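Local coordinates for flagellar basal body rod modification protein (Helicobacter pylori 26695, PDB 4ZZF) that is probably required for flagellar hook formation, perhaps acting as a scaffold that caps the growing hook, and is seen here as a truncated fragment containing its immunoglobulin-like domain, at the interface of chains A and B. Residues are numbered along the deposited sequence; one frame, centred on the assembly and turned at random. Chains: chain A/B, Flagellar basal body rod modification protein.

The interface of chains A and B. Residues chain A 8, 139-141, 146; chain B 3, 6, 114-116.
A:Phe140 and B:Val116 pair backbone to backbone as an antiparallel bridge, joining strand 137-141 of one chain to strand 115-119 of the other: A:Phe140 N donates to B:Val116 O (2.9 Å) and B:Val116 N returns a bond to A:Phe140 O (3.0 Å). The edges of two sheets thus meet across the interface, though the structure alone does not show that the full-length protein associates this way.

Beside the bridge, the side chain of A:Phe140 lies roughly at right angles to that of B:Val3. With CG anti to the carbonyl carbon (chi1 -61°), the ring swings to the B:Val3 side of the bridge, where the methyl CG1 of B:Val3 sits above the ring plane at the rim, 3.5 Å from CD1. A flat aromatic ring gives a short, branched side chain a broad apolar surface to rest on. The extra methylene of B:Ile6 carries its terminal methyl CD1 to the base of the ring, 3.7 Å from A:Phe140 CB.

On the other flank, small B:Ser115 lets two longer side chains of chain A close over it. A:Glu139 has its CG anti to the backbone N (chi1 -166°) and runs on extended, which carries the carboxylate to the serine hydroxyl. B:Ser115 OG donates to A:Glu139 OE2 at 2.9 Å, and OE2 accepts through its anti lone pair, away from the other carboxylate oxygen. That same oxygen takes the ammonium of A:Lys146 in a salt bridge, with NZ 3.0 Å from OE2 and 37° out of the carboxylate plane. A:Lys146 is bent at chi2 and chi3, and its methylene CE also lies against B:Ser115 CB; the positive charge probably helps stabilise the glutamate as an anion. This lysine ends the fragment, whereas the natural protein continues, so the contact may differ there.

A long lysine serves at A:Lys8: its methylene CE runs antiparallel past the branched B:Ile6, while NZ reaches water 1 at 3.1 Å, which in turn is 3.0 Å from the backbone carbonyl oxygen O of B:Ile6.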
# COMPACT_ATOMS: atom_id res chain seq x y z
N LYS A 8 1.38 -6.67 -6.24
CA LYS A 8 0.10 -6.97 -6.88
C LYS A 8 0.34 -7.97 -8.00
O LYS A 8 1.47 -8.12 -8.47
CB LYS A 8 -0.59 -5.72 -7.43
CG LYS A 8 -0.84 -4.57 -6.42
CD LYS A 8 -1.80 -4.98 -5.32
CE LYS A 8 -2.24 -3.79 -4.48
NZ LYS A 8 -1.10 -3.05 -3.87
N GLU A 139 -4.75 -4.55 -15.85
CA GLU A 139 -5.47 -4.86 -14.61
C GLU A 139 -4.53 -5.20 -13.47
O GLU A 139 -3.49 -5.82 -13.70
CB GLU A 139 -6.43 -6.04 -14.83
CG GLU A 139 -7.42 -6.17 -13.69
CD GLU A 139 -8.38 -7.32 -13.83
OE1 GLU A 139 -8.17 -8.22 -14.68
OE2 GLU A 139 -9.38 -7.31 -13.08
N PHE A 140 -4.88 -4.80 -12.24
CA PHE A 140 -4.15 -5.24 -11.04
C PHE A 140 -5.09 -5.79 -9.98
O PHE A 140 -6.20 -5.27 -9.79
CB PHE A 140 -3.35 -4.10 -10.40
CG PHE A 140 -2.28 -3.51 -11.29
CD1 PHE A 140 -2.59 -2.50 -12.19
CD2 PHE A 140 -0.96 -3.94 -11.18
CE1 PHE A 140 -1.60 -1.93 -12.98
CE2 PHE A 140 0.02 -3.39 -11.97
CZ PHE A 140 -0.29 -2.38 -12.86
N TYR A 141 -4.62 -6.80 -9.26
CA TYR A 141 -5.35 -7.34 -8.11
C TYR A 141 -4.38 -8.01 -7.13
O TYR A 141 -3.20 -8.20 -7.44
CB TYR A 141 -6.45 -8.33 -8.56
CG TYR A 141 -5.99 -9.40 -9.53
CD1 TYR A 141 -5.49 -10.61 -9.06
CD2 TYR A 141 -6.07 -9.20 -10.90
CE1 TYR A 141 -5.06 -11.61 -9.95
CE2 TYR A 141 -5.65 -10.19 -11.79
CZ TYR A 141 -5.15 -11.38 -11.31
OH TYR A 141 -4.73 -12.36 -12.20
N LYS A 146 -8.93 -13.30 -6.61
CA LYS A 146 -9.31 -12.66 -7.88
C LYS A 146 -8.40 -12.91 -9.09
O LYS A 146 -8.87 -12.95 -10.24
CB LYS A 146 -9.46 -11.14 -7.67
CG LYS A 146 -10.91 -10.69 -7.73
CD LYS A 146 -11.27 -10.45 -9.16
CE LYS A 146 -10.29 -9.48 -9.75
NZ LYS A 146 -10.45 -9.34 -11.22
N VAL B 3 -2.79 2.20 -7.88
CA VAL B 3 -3.59 1.03 -7.57
C VAL B 3 -3.67 0.80 -6.05
O VAL B 3 -3.99 -0.30 -5.59
CB VAL B 3 -3.04 -0.25 -8.29
CG1 VAL B 3 -2.82 0.04 -9.77
CG2 VAL B 3 -1.74 -0.77 -7.65
N ILE B 6 -6.89 -0.74 -4.27
CA ILE B 6 -7.16 -2.16 -4.18
C ILE B 6 -7.08 -2.62 -2.74
O ILE B 6 -6.12 -2.34 -2.05
CB ILE B 6 -6.18 -2.96 -5.03
CG1 ILE B 6 -6.40 -2.67 -6.52
CG2 ILE B 6 -6.32 -4.45 -4.74
CD1 ILE B 6 -5.29 -3.19 -7.38
N GLU B 114 -11.87 -4.78 -5.52
CA GLU B 114 -11.27 -6.08 -5.77
C GLU B 114 -10.17 -6.02 -6.82
O GLU B 114 -9.26 -6.86 -6.83
CB GLU B 114 -12.34 -7.07 -6.19
CG GLU B 114 -13.41 -7.27 -5.13
CD GLU B 114 -14.51 -8.20 -5.57
OE1 GLU B 114 -15.19 -7.88 -6.57
OE2 GLU B 114 -14.68 -9.26 -4.94
N SER B 115 -10.23 -5.05 -7.72
CA SER B 115 -9.17 -4.88 -8.69
C SER B 115 -9.30 -3.51 -9.29
O SER B 115 -10.33 -2.87 -9.17
CB SER B 115 -9.23 -5.97 -9.78
OG SER B 115 -10.17 -5.66 -10.79
N VAL B 116 -8.22 -3.04 -9.91
CA VAL B 116 -8.24 -1.83 -10.71
C VAL B 116 -8.01 -2.21 -12.15
O VAL B 116 -7.05 -2.92 -12.46
CB VAL B 116 -7.19 -0.80 -10.25
CG1 VAL B 116 -6.98 0.27 -11.32
CG2 VAL B 116 -7.61 -0.17 -8.94
O HOH W 1 -3.28 -1.50 -2.30